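PDB 2NR9: protein glpG homolog from Haemophilus influenzae, which probably cleaves transmembrane helices within the membrane, acting as a rhomboid-type intramembrane serine protease. Local coordinates for residues G9-I14 with F84-L89; E44-D47 with W51-I54; L58-L61 with H65-F68; L153-P158 with A167-G172. The protein carries 2 engineered substitutions. All coordinates share one frame; numbering follows the deposited sequence.

Contact 1 (G9-I14 with F84-L89); sequences GKITLI and FGSVKL
Ile11 and Leu89 pass flank to flank, pointing opposite ways, while the Thr12 side chain lies athwart the leucine. The CG1 arm of Ile11 lies beside its own backbone N (chi1 -62°), which brings it against the first turn of the other helix: Ile11 CG1 is 3.6 Å from Ser86 CB and 3.8 Å from Ser86 O. Its other branch turns to the leucine, Ile11 CG2 lying 4.1 Å from Leu89 CD2. That single methyl serves two neighbours, because Thr12 OG1 also lies against Leu89 CD2, at 3.1 Å, short enough that the exact spacing is doubtful. No hydrogen bond crosses between residues 9-14 and 84-89. The polar groups are joined instead through Glu81 of helix 63-84, whose OE1 bonds Thr12 OG1 and whose OE2 bonds both Ser86 OG and the backbone N of Ile11. One carboxylate therefore ties together the starts of two helices, each with a glycine, Gly9 or Gly85, at its N-cap. Phe74 of helix 63-84 also touches Thr12. This is packing between the N-terminal turns of helices 10-27 and 86-108, predicted transmembrane helices 1 and 3, at the predicted cytoplasmic end of the six-helix rhomboid bundle.

Contact 2 (E44-D47 with W51-I54); sequences EEQD and WRYI
Gln46 lies slantwise over Arg52, and its atoms can be followed one by one across the arginine. With CG beside the backbone N and the chain extended beyond it (chi2 170°), each step finds a partner. Gln46 CB lies 3.9 Å from Arg52 CD. Gln46 CG is then 3.9 Å from Arg52 NE, and Gln46 CD comes within 4.0 Å of Arg52 CZ. At the end Gln46 NE2 stands over one face of the guanidinium, toward its rim, 3.8 Å from Arg52 NH2. Amide and guanidinium are stacked nearly flat, their planes 16° apart, while Trp51 NE1 lies over the opposite guanidinium face. Neither flat group bonds to the other: Gln46 OE1 accepts from Ala42 N, and Arg52 spends its N-H groups on a salt bridge from NE to Glu49 and on bonds to the carbonyls of Tyr36 and His39. These anchors probably fix the rotation of both groups and let them lie face to face. One true bond joins the segments: Tyr53 OH donates to Asp47 O at 2.9 Å, in the carbonyl plane and on a lone pair (C=O...O angle 114°), with the oxygen at the ring edge. Trp51-Arg52 is the Trp-Arg motif of the first rhomboid loop. The contact thus folds the loop after helix 31-38 back on short helix 52-55; Trp51 NE1 bonds Leu37 O of helix 31-38, Pro41 touches Arg52 and Tyr53, and Ile54 rests on helix 86-108.

Contact 3 (L58-L61 with H65-F68); sequences LVHL and HILF. With PQE (3,6,12,15,18,21,24-heptaoxahexatriacontan-1-ol), chain F.
A backbone N-H caught by a histidine ring is the striking feature here: Leu61 N donates to His65 ND1 at 3.0 Å, almost straight at 172° and close to the imidazole plane. The ring is carried there by CG standing anti to the backbone N of His65 (chi1 -174°), which swings the imidazole from helix 63-84 toward the preceding loop. Besides accepting this bond at its edge, the His65 ring is met over one face by His60, whose CD2 lies 3.5 Å from His65 CE1. The two imidazoles form an oblique pair with centroids 4.7 Å apart and planes at 54°. His60 in turn receives aliphatic cover from the helix: Ile66 CG1 makes a CH-pi contact over a face of the His60 ring, 4.0 Å from its centroid, and Ile66 CB reaches His60 CG at 3.6 Å. His60 NE2 has a weak hydrogen bond to Asn69, one turn further along the helix. The CG2 branch of Ile66 meets a bound polyether detergent, 3.6 Å from PQE C57; Leu67 CD1 follows, 3.7 Å from PQE C53. Across the loop, Gln26 of helix 10-27 bonds His60 O, and Tyr23 packs on both His60 and Ile66. His65 and Asn69 form the His-X-X-X-Asn motif of rhomboids, with the His65 side chain about 5 Å from that of the nucleophile Ser116. In relatives these motif residues help form the oxyanion hole, and a similar role is probable here.

Contact 4 (L153-P158 with A167-G172); sequences LGFISP and AAHISG
The carbonyl oxygen of Ala167, two residues ahead of the His169 that meets Phe155, is gripped twice: Ser171 N donates to it at 3.0 Å as the ordinary helix bond, and Ser171 OG at 2.7 Å, tilted 16° from the carbonyl plane. The turn held by these two hydrogen bonds carries the histidine and isoleucine that face Phe155. The phenyl ring is thrown toward the helix because its CG sits between the backbone N and the carbonyl carbon (chi1 47°). At one side of the ring Phe155 CE1 touches Ile170 CG1 at 3.6 Å and Ile170 CD1 at 3.8 Å. At the other, Phe155 CD2 comes within 4.0 Å of His169 ND1, and His169 CB lies over one ring face toward its rim. The two aromatic rings are oblique, planes at 56°, with centroids 5.8 Å apart. Ala168 to Gly172 form the Ala-His-X-X-Gly motif of the last core transmembrane helix of rhomboids, and His169 is the active-site histidine. Phe155 packs near its ND1, while its NE2 is hydrogen-bonded to the nucleophile Ser116; the rings of Tyr120 and His169 also meet. Phe155 belongs to weakly bonded helix 153-156, within predicted transmembrane helix 5, which has been proposed as a lateral gate in relatives. Bound detergent touches Ile170 and Ser171 on helix 166-191.

From the N terminus, contact 1 spans the longest loop: it opens on the first turn of helix 10-27 and closes only at the start of helix 86-108. Contacts 2 and 3 fall within that loop, one after the other. Contact 2 folds the predicted periplasmic loop back on helix 52-55, and contact 3 draws the following loop onto helix 63-84, whose far end leads into contact 1. Contact 4 comes after contact 1 has closed, bridging helices 153-156 and 166-191 across a short loop. No two cross along the chain. Contacts 1 and 4 lie on opposite sides of the chain centre. Contact 4 holds the active-site histidine; contact 3, its centre about 16 Å away, lies near the nucleophile.

Contact 1 (G9-I14 with F84-L89)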
loop_
_atom_site.group_PDB
_atom_site.type_symbol
_atom_site.label_atom_id
_atom_site.label_comp_id
_atom_site.label_asym_id
_atom_site.label_seq_id
_atom_site.Cartn_x
_atom_site.Cartn_y
_atom_site.Cartn_z
ATOM N N GLY A 9 4.533 -9.668 -11.216
ATOM C CA GLY A 9 4.938 -8.368 -11.723
ATOM C C GLY A 9 6.322 -7.950 -11.280
ATOM O O GLY A 9 6.741 -8.235 -10.156
ATOM N N LYS A 10 7.024 -7.245 -12.165
ATOM C CA LYS A 10 8.369 -6.762 -11.885
ATOM C C LYS A 10 8.387 -5.674 -10.804
ATOM O O LYS A 10 9.264 -5.662 -9.949
ATOM C CB LYS A 10 9.034 -6.264 -13.170
ATOM C CG LYS A 10 9.290 -7.366 -14.190
ATOM C CD LYS A 10 9.886 -6.817 -15.472
ATOM C CE LYS A 10 10.162 -7.941 -16.471
ATOM N NZ LYS A 10 10.780 -7.433 -17.728
ATOM N N ILE A 11 7.419 -4.764 -10.847
ATOM C CA ILE A 11 7.344 -3.699 -9.843
ATOM C C ILE A 11 6.997 -4.276 -8.463
ATOM O O ILE A 11 7.614 -3.921 -7.461
ATOM C CB ILE A 11 6.331 -2.613 -10.234
ATOM C CG1 ILE A 11 6.760 -1.924 -11.543
ATOM C CG2 ILE A 11 6.199 -1.573 -9.112
ATOM C CD1 ILE A 11 8.080 -1.148 -11.446
ATOM N N THR A 12 6.004 -5.164 -8.426
ATOM C CA THR A 12 5.619 -5.847 -7.187
ATOM C C THR A 12 6.852 -6.488 -6.568
ATOM O O THR A 12 7.158 -6.280 -5.392
ATOM C CB THR A 12 4.594 -6.975 -7.464
ATOM O OG1 THR A 12 3.391 -6.416 -8.008
ATOM C CG2 THR A 12 4.267 -7.724 -6.189
ATOM N N LEU A 13 7.549 -7.279 -7.374
ATOM C CA LEU A 13 8.757 -7.966 -6.945
ATOM C C LEU A 13 9.830 -7.009 -6.449
ATOM O O LEU A 13 10.418 -7.233 -5.402
ATOM C CB LEU A 13 9.292 -8.868 -8.059
ATOM C CG LEU A 13 8.461 -10.136 -8.265
ATOM C CD1 LEU A 13 8.789 -10.810 -9.580
ATOM C CD2 LEU A 13 8.668 -11.090 -7.095
ATOM N N ILE A 14 10.090 -5.943 -7.205
ATOM C CA ILE A 14 11.091 -4.955 -6.795
ATOM C C ILE A 14 10.761 -4.312 -5.445
ATOM O O ILE A 14 11.649 -4.112 -4.610
ATOM C CB ILE A 14 11.276 -3.836 -7.844
ATOM C CG1 ILE A 14 12.040 -4.361 -9.063
ATOM C CG2 ILE A 14 12.034 -2.666 -7.233
ATOM C CD1 ILE A 14 12.312 -3.300 -10.119
ATOM N N PHE A 84 -3.649 -4.576 -14.695
ATOM C CA PHE A 84 -3.712 -3.207 -15.236
ATOM C C PHE A 84 -2.362 -2.617 -15.680
ATOM O O PHE A 84 -2.311 -1.502 -16.202
ATOM C CB PHE A 84 -4.370 -2.260 -14.230
ATOM C CG PHE A 84 -5.655 -2.776 -13.667
ATOM C CD1 PHE A 84 -5.684 -3.385 -12.428
ATOM C CD2 PHE A 84 -6.836 -2.666 -14.382
ATOM C CE1 PHE A 84 -6.861 -3.870 -11.909
ATOM C CE2 PHE A 84 -8.018 -3.160 -13.870
ATOM C CZ PHE A 84 -8.032 -3.750 -12.625
ATOM N N GLY A 85 -1.270 -3.328 -15.417
ATOM C CA GLY A 85 0.051 -2.855 -15.829
ATOM C C GLY A 85 0.966 -2.414 -14.697
ATOM O O GLY A 85 0.513 -2.079 -13.597
ATOM N N SER A 86 2.262 -2.375 -14.986
ATOM C CA SER A 86 3.258 -1.987 -13.999
ATOM C C SER A 86 3.213 -0.497 -13.655
ATOM O O SER A 86 3.541 -0.105 -12.536
ATOM C CB SER A 86 4.657 -2.384 -14.472
ATOM O OG SER A 86 4.747 -3.789 -14.651
ATOM N N VAL A 87 2.835 0.331 -14.623
ATOM C CA VAL A 87 2.755 1.771 -14.391
ATOM C C VAL A 87 1.665 2.076 -13.362
ATOM O O VAL A 87 1.869 2.857 -12.421
ATOM C CB VAL A 87 2.469 2.538 -15.695
ATOM C CG1 VAL A 87 2.131 3.980 -15.397
ATOM C CG2 VAL A 87 3.657 2.443 -16.640
ATOM N N LYS A 88 0.526 1.416 -13.526
ATOM C CA LYS A 88 -0.601 1.575 -12.623
ATOM C C LYS A 88 -0.204 1.270 -11.179
ATOM O O LYS A 88 -0.524 2.032 -10.266
ATOM C CB LYS A 88 -1.755 0.663 -13.057
ATOM C CG LYS A 88 -2.985 0.733 -12.164
ATOM C CD LYS A 88 -3.638 2.104 -12.228
ATOM C CE LYS A 88 -4.195 2.380 -13.619
ATOM N NZ LYS A 88 -4.735 3.766 -13.736
ATOM N N LEU A 89 0.482 0.150 -10.972
ATOM C CA LEU A 89 0.916 -0.230 -9.629
ATOM C C LEU A 89 1.920 0.780 -9.065
ATOM O O LEU A 89 1.788 1.235 -7.920
ATOM C CB LEU A 89 1.527 -1.629 -9.628
ATOM C CG LEU A 89 2.026 -2.094 -8.254
ATOM C CD1 LEU A 89 0.880 -2.107 -7.232
ATOM C CD2 LEU A 89 2.687 -3.454 -8.348
#

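Contact 2 (E44-D47 with W51-I54)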
loop_
_atom_site.group_PDB
_atom_site.type_symbol
_atom_site.label_atom_id
_atom_site.label_comp_id
_atom_site.label_asym_id
_atom_site.label_seq_id
_atom_site.Cartn_x
_atom_site.Cartn_y
_atom_site.Cartn_z
ATOM N N GLU A 44 10.861 21.423 8.965
ATOM C CA GLU A 44 10.692 22.328 7.825
ATOM C C GLU A 44 11.801 22.167 6.790
ATOM O O GLU A 44 11.571 22.338 5.595
ATOM C CB GLU A 44 10.611 23.787 8.280
ATOM C CG GLU A 44 9.292 24.176 8.917
ATOM C CD GLU A 44 9.180 25.671 9.144
ATOM O OE1 GLU A 44 8.052 26.158 9.379
ATOM O OE2 GLU A 44 10.216 26.364 9.049
ATOM N N GLU A 45 13.004 21.850 7.256
ATOM C CA GLU A 45 14.145 21.669 6.365
ATOM C C GLU A 45 14.055 20.361 5.581
ATOM O O GLU A 45 14.701 20.202 4.545
ATOM C CB GLU A 45 15.455 21.727 7.151
ATOM C CG GLU A 45 15.742 23.082 7.781
ATOM C CD GLU A 45 17.063 23.113 8.522
ATOM O OE1 GLU A 45 17.606 24.221 8.726
ATOM O OE2 GLU A 45 17.575 22.027 8.874
ATOM N N GLN A 46 13.239 19.435 6.073
ATOM C CA GLN A 46 13.070 18.144 5.422
ATOM C C GLN A 46 11.961 18.153 4.375
ATOM O O GLN A 46 11.819 17.199 3.606
ATOM C CB GLN A 46 12.837 17.044 6.457
ATOM C CG GLN A 46 14.071 16.738 7.287
ATOM C CD GLN A 46 13.784 15.831 8.453
ATOM O OE1 GLN A 46 12.628 15.569 8.784
ATOM N NE2 GLN A 46 14.839 15.369 9.114
ATOM N N ASP A 47 11.192 19.240 4.333
ATOM C CA ASP A 47 10.123 19.384 3.345
ATOM C C ASP A 47 10.668 19.250 1.930
ATOM O O ASP A 47 9.952 18.843 1.016
ATOM C CB ASP A 47 9.428 20.741 3.486
ATOM C CG ASP A 47 8.588 20.843 4.739
ATOM O OD1 ASP A 47 8.577 19.880 5.534
ATOM O OD2 ASP A 47 7.923 21.886 4.919
ATOM N N TRP A 51 12.076 12.373 -1.159
ATOM C CA TRP A 51 11.962 10.910 -1.056
ATOM C C TRP A 51 11.201 10.546 0.214
ATOM O O TRP A 51 10.511 9.520 0.277
ATOM C CB TRP A 51 13.343 10.249 -1.044
ATOM C CG TRP A 51 14.179 10.651 0.130
ATOM C CD1 TRP A 51 14.188 10.075 1.367
ATOM C CD2 TRP A 51 15.116 11.737 0.185
ATOM N NE1 TRP A 51 15.068 10.738 2.193
ATOM C CE2 TRP A 51 15.651 11.762 1.489
ATOM C CE3 TRP A 51 15.546 12.693 -0.739
ATOM C CZ2 TRP A 51 16.598 12.703 1.891
ATOM C CZ3 TRP A 51 16.493 13.628 -0.341
ATOM C CH2 TRP A 51 17.006 13.625 0.963
ATOM N N ARG A 52 11.311 11.418 1.215
ATOM C CA ARG A 52 10.682 11.211 2.516
ATOM C C ARG A 52 9.159 11.064 2.469
ATOM O O ARG A 52 8.564 10.453 3.351
ATOM C CB ARG A 52 11.074 12.330 3.476
ATOM C CG ARG A 52 12.534 12.336 3.853
ATOM C CD ARG A 52 12.841 13.488 4.802
ATOM N NE ARG A 52 14.217 13.455 5.279
ATOM C CZ ARG A 52 14.642 12.659 6.253
ATOM N NH1 ARG A 52 13.816 11.772 6.789
ATOM N NH2 ARG A 52 15.904 12.706 6.648
ATOM N N TYR A 53 8.528 11.647 1.458
ATOM C CA TYR A 53 7.077 11.530 1.305
ATOM C C TYR A 53 6.653 10.112 0.935
ATOM O O TYR A 53 5.476 9.762 1.040
ATOM C CB TYR A 53 6.565 12.518 0.248
ATOM C CG TYR A 53 6.759 13.954 0.644
ATOM C CD1 TYR A 53 7.794 14.708 0.108
ATOM C CD2 TYR A 53 5.971 14.528 1.631
ATOM C CE1 TYR A 53 7.998 16.020 0.501
ATOM C CE2 TYR A 53 6.163 15.834 2.029
ATOM C CZ TYR A 53 7.179 16.576 1.462
ATOM O OH TYR A 53 7.374 17.873 1.862
ATOM N N ILE A 54 7.620 9.294 0.521
ATOM C CA ILE A 54 7.341 7.938 0.068
ATOM C C ILE A 54 8.144 6.872 0.827
ATOM O O ILE A 54 7.623 5.802 1.138
ATOM C CB ILE A 54 7.672 7.781 -1.446
ATOM C CG1 ILE A 54 7.097 8.948 -2.255
ATOM C CG2 ILE A 54 7.175 6.446 -1.977
ATOM C CD1 ILE A 54 5.597 9.070 -2.174
#

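Contact 3 (L58-L61 with H65-F68)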
loop_
_atom_site.group_PDB
_atom_site.type_symbol
_atom_site.label_atom_id
_atom_site.label_comp_id
_atom_site.label_asym_id
_atom_site.label_seq_id
_atom_site.Cartn_x
_atom_site.Cartn_y
_atom_site.Cartn_z
ATOM N N LEU A 58 8.993 1.825 3.251
ATOM C CA LEU A 58 9.975 0.762 3.063
ATOM C C LEU A 58 10.576 0.239 4.373
ATOM O O LEU A 58 11.419 -0.661 4.357
ATOM C CB LEU A 58 11.093 1.261 2.149
ATOM C CG LEU A 58 10.966 1.127 0.621
ATOM C CD1 LEU A 58 9.542 0.945 0.126
ATOM C CD2 LEU A 58 11.688 2.264 -0.102
ATOM N N VAL A 59 10.197 0.848 5.493
ATOM C CA VAL A 59 10.713 0.449 6.793
ATOM C C VAL A 59 9.637 -0.273 7.610
ATOM O O VAL A 59 8.483 0.154 7.648
ATOM C CB VAL A 59 11.232 1.667 7.601
ATOM C CG1 VAL A 59 11.813 1.213 8.939
ATOM C CG2 VAL A 59 12.274 2.437 6.801
ATOM N N HIS A 60 10.026 -1.363 8.263
ATOM C CA HIS A 60 9.102 -2.133 9.077
ATOM C C HIS A 60 9.613 -2.302 10.508
ATOM O O HIS A 60 10.816 -2.211 10.764
ATOM C CB HIS A 60 8.752 -3.460 8.396
ATOM C CG HIS A 60 7.872 -3.294 7.194
ATOM N ND1 HIS A 60 8.360 -2.904 5.963
ATOM C CD2 HIS A 60 6.525 -3.344 7.066
ATOM C CE1 HIS A 60 7.353 -2.751 5.121
ATOM N NE2 HIS A 60 6.228 -3.017 5.763
ATOM N N LEU A 61 8.689 -2.500 11.442
ATOM C CA LEU A 61 9.029 -2.494 12.861
ATOM C C LEU A 61 9.021 -3.858 13.557
ATOM O O LEU A 61 9.440 -3.970 14.708
ATOM C CB LEU A 61 8.136 -1.496 13.598
ATOM C CG LEU A 61 8.085 -0.106 12.945
ATOM C CD1 LEU A 61 7.050 0.791 13.610
ATOM C CD2 LEU A 61 9.459 0.553 12.945
ATOM N N HIS A 65 4.823 -7.494 11.291
ATOM C CA HIS A 65 4.500 -6.276 10.583
ATOM C C HIS A 65 4.827 -6.447 9.099
ATOM O O HIS A 65 3.938 -6.380 8.242
ATOM C CB HIS A 65 5.271 -5.102 11.197
ATOM C CG HIS A 65 4.901 -3.768 10.632
ATOM N ND1 HIS A 65 5.820 -2.757 10.450
ATOM C CD2 HIS A 65 3.731 -3.306 10.130
ATOM C CE1 HIS A 65 5.217 -1.708 9.917
ATOM N NE2 HIS A 65 3.952 -2.020 9.702
ATOM N N ILE A 66 6.073 -6.810 8.814
ATOM C CA ILE A 66 6.525 -6.964 7.442
ATOM C C ILE A 66 5.965 -8.227 6.781
ATOM O O ILE A 66 5.668 -8.224 5.591
ATOM C CB ILE A 66 8.075 -6.925 7.347
ATOM C CG1 ILE A 66 8.526 -6.830 5.898
ATOM C CG2 ILE A 66 8.697 -8.124 8.044
ATOM C CD1 ILE A 66 10.016 -6.671 5.743
ATOM N N LEU A 67 5.750 -9.274 7.571
ATOM C CA LEU A 67 5.219 -10.530 7.038
ATOM C C LEU A 67 3.796 -10.367 6.501
ATOM O O LEU A 67 3.467 -10.867 5.423
ATOM C CB LEU A 67 5.252 -11.634 8.097
ATOM C CG LEU A 67 4.736 -12.993 7.618
ATOM C CD1 LEU A 67 5.549 -13.489 6.424
ATOM C CD2 LEU A 67 4.755 -14.014 8.749
ATOM N N PHE A 68 2.941 -9.715 7.278
ATOM C CA PHE A 68 1.567 -9.479 6.848
ATOM C C PHE A 68 1.485 -8.445 5.730
ATOM O O PHE A 68 0.790 -8.654 4.737
ATOM C CB PHE A 68 0.668 -9.111 8.033
ATOM C CG PHE A 68 0.209 -10.304 8.839
ATOM C CD1 PHE A 68 1.111 -11.050 9.581
ATOM C CD2 PHE A 68 -1.129 -10.670 8.857
ATOM C CE1 PHE A 68 0.691 -12.148 10.315
ATOM C CE2 PHE A 68 -1.559 -11.762 9.594
ATOM C CZ PHE A 68 -0.648 -12.500 10.327
HETATM O O47 PQE F . 14.323 -10.968 14.793
HETATM C C68 PQE F . 13.195 -10.641 15.620
HETATM C C52 PQE F . 12.718 -9.225 15.302
HETATM O O70 PQE F . 11.576 -8.915 16.102
HETATM C C55 PQE F . 10.352 -9.153 15.405
HETATM C C58 PQE F . 9.188 -9.148 16.391
HETATM O O71 PQE F . 8.060 -9.798 15.806
HETATM C C61 PQE F . 7.731 -11.009 16.487
HETATM C C62 PQE F . 9.009 -11.696 16.956
HETATM C C63 PQE F . 8.967 -13.196 16.684
HETATM C C66 PQE F . 8.233 -13.507 15.386
HETATM C C67 PQE F . 9.210 -13.716 14.235
HETATM O O72 PQE F . 8.480 -13.902 13.022
HETATM C C65 PQE F . 9.351 -14.113 11.909
HETATM C C64 PQE F . 8.538 -14.202 10.620
HETATM O O73 PQE F . 9.415 -14.175 9.491
HETATM C C60 PQE F . 10.254 -13.020 9.488
HETATM C C59 PQE F . 10.344 -12.457 8.073
HETATM O O74 PQE F . 11.315 -11.410 8.030
HETATM C C57 PQE F . 11.125 -10.548 6.906
HETATM C C56 PQE F . 10.765 -11.372 5.672
HETATM O O75 PQE F . 9.415 -11.109 5.283
HETATM C C54 PQE F . 8.835 -12.228 4.612
HETATM C C53 PQE F . 7.570 -11.791 3.879
HETATM O O76 PQE F . 7.562 -12.345 2.564
HETATM C C51 PQE F . 6.271 -12.843 2.206
HETATM C C50 PQE F . 6.246 -13.218 0.724
HETATM C C49 PQE F . 4.813 -13.387 0.227
HETATM C C48 PQE F . 4.598 -14.756 -0.410
HETATM C C47 PQE F . 3.142 -14.942 -0.823
HETATM C C46 PQE F . 2.492 -16.086 -0.049
HETATM C C45 PQE F . 0.971 -15.984 -0.087
HETATM C C44 PQE F . 0.325 -16.954 0.900
HETATM C C43 PQE F . -1.195 -16.972 0.748
HETATM C C42 PQE F . -1.718 -18.395 0.568
HETATM C C41 PQE F . -3.033 -18.602 1.312
HETATM C C40 PQE F . -3.033 -19.915 2.071
#

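Contact 4 (L153-P158 with A167-G172)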
loop_
_atom_site.group_PDB
_atom_site.type_symbol
_atom_site.label_atom_id
_atom_site.label_comp_id
_atom_site.label_asym_id
_atom_site.label_seq_id
_atom_site.Cartn_x
_atom_site.Cartn_y
_atom_site.Cartn_z
ATOM N N LEU A 153 -11.863 -3.395 12.433
ATOM C CA LEU A 153 -11.743 -3.331 13.880
ATOM C C LEU A 153 -10.267 -3.389 14.246
ATOM O O LEU A 153 -9.886 -3.135 15.388
ATOM C CB LEU A 153 -12.485 -4.501 14.526
ATOM C CG LEU A 153 -13.972 -4.624 14.191
ATOM C CD1 LEU A 153 -14.572 -5.859 14.846
ATOM C CD2 LEU A 153 -14.714 -3.371 14.617
ATOM N N GLY A 154 -9.441 -3.718 13.257
ATOM C CA GLY A 154 -8.001 -3.816 13.448
ATOM C C GLY A 154 -7.338 -2.462 13.613
ATOM O O GLY A 154 -6.118 -2.373 13.746
ATOM N N PHE A 155 -8.142 -1.403 13.575
ATOM C CA PHE A 155 -7.626 -0.050 13.761
ATOM C C PHE A 155 -8.573 0.867 14.542
ATOM O O PHE A 155 -8.126 1.762 15.259
ATOM C CB PHE A 155 -7.183 0.578 12.432
ATOM C CG PHE A 155 -8.173 0.412 11.312
ATOM C CD1 PHE A 155 -9.221 1.304 11.153
ATOM C CD2 PHE A 155 -8.003 -0.587 10.366
ATOM C CE1 PHE A 155 -10.111 1.172 10.102
ATOM C CE2 PHE A 155 -8.890 -0.724 9.313
ATOM C CZ PHE A 155 -9.944 0.156 9.181
ATOM N N ILE A 156 -9.878 0.637 14.408
ATOM C CA ILE A 156 -10.863 1.408 15.165
ATOM C C ILE A 156 -10.784 0.989 16.629
ATOM O O ILE A 156 -10.651 1.825 17.523
ATOM C CB ILE A 156 -12.295 1.173 14.647
ATOM C CG1 ILE A 156 -12.408 1.585 13.178
ATOM C CG2 ILE A 156 -13.300 1.945 15.490
ATOM C CD1 ILE A 156 -13.796 1.404 12.598
ATOM N N SER A 157 -10.870 -0.318 16.858
ATOM C CA SER A 157 -10.737 -0.890 18.193
ATOM C C SER A 157 -9.595 -1.904 18.173
ATOM O O SER A 157 -9.826 -3.112 18.224
ATOM C CB SER A 157 -12.044 -1.558 18.630
ATOM O OG SER A 157 -12.432 -2.570 17.718
ATOM N N PRO A 158 -8.352 -1.399 18.115
ATOM C CA PRO A 158 -7.105 -2.136 18.008
ATOM C C PRO A 158 -7.158 -3.601 18.445
ATOM O O PRO A 158 -7.309 -3.896 19.632
ATOM C CB PRO A 158 -6.166 -1.342 18.915
ATOM C CG PRO A 158 -6.697 0.094 18.850
ATOM C CD PRO A 158 -8.101 0.043 18.260
ATOM N N ALA A 167 -5.287 6.100 10.525
ATOM C CA ALA A 167 -5.423 7.225 9.592
ATOM C C ALA A 167 -4.805 6.850 8.247
ATOM O O ALA A 167 -5.330 7.194 7.189
ATOM C CB ALA A 167 -4.760 8.476 10.155
ATOM N N ALA A 168 -3.683 6.141 8.302
ATOM C CA ALA A 168 -3.010 5.693 7.094
ATOM C C ALA A 168 -3.829 4.609 6.406
ATOM O O ALA A 168 -3.966 4.601 5.191
ATOM C CB ALA A 168 -1.618 5.174 7.427
ATOM N N HIS A 169 -4.411 3.719 7.195
ATOM C CA HIS A 169 -5.203 2.629 6.647
ATOM C C HIS A 169 -6.479 3.114 5.979
ATOM O O HIS A 169 -6.814 2.687 4.865
ATOM C CB HIS A 169 -5.533 1.597 7.723
ATOM C CG HIS A 169 -4.327 0.961 8.331
ATOM N ND1 HIS A 169 -4.278 0.562 9.651
ATOM C CD2 HIS A 169 -3.087 0.750 7.830
ATOM C CE1 HIS A 169 -3.090 0.047 9.908
ATOM N NE2 HIS A 169 -2.343 0.162 8.824
ATOM N N ILE A 170 -7.178 4.022 6.655
ATOM C CA ILE A 170 -8.429 4.561 6.149
ATOM C C ILE A 170 -8.230 5.453 4.933
ATOM O O ILE A 170 -8.924 5.299 3.932
ATOM C CB ILE A 170 -9.217 5.303 7.241
ATOM C CG1 ILE A 170 -9.584 4.333 8.367
ATOM C CG2 ILE A 170 -10.474 5.916 6.661
ATOM C CD1 ILE A 170 -10.573 4.896 9.369
ATOM N N SER A 171 -7.256 6.356 4.993
ATOM C CA SER A 171 -6.977 7.200 3.837
ATOM C C SER A 171 -6.485 6.337 2.677
ATOM O O SER A 171 -6.724 6.656 1.520
ATOM C CB SER A 171 -5.961 8.292 4.173
ATOM O OG SER A 171 -4.749 7.740 4.627
ATOM N N GLY A 172 -5.831 5.224 3.002
ATOM C CA GLY A 172 -5.337 4.290 1.985
ATOM C C GLY A 172 -6.489 3.632 1.257
ATOM O O GLY A 172 -6.552 3.644 0.035
#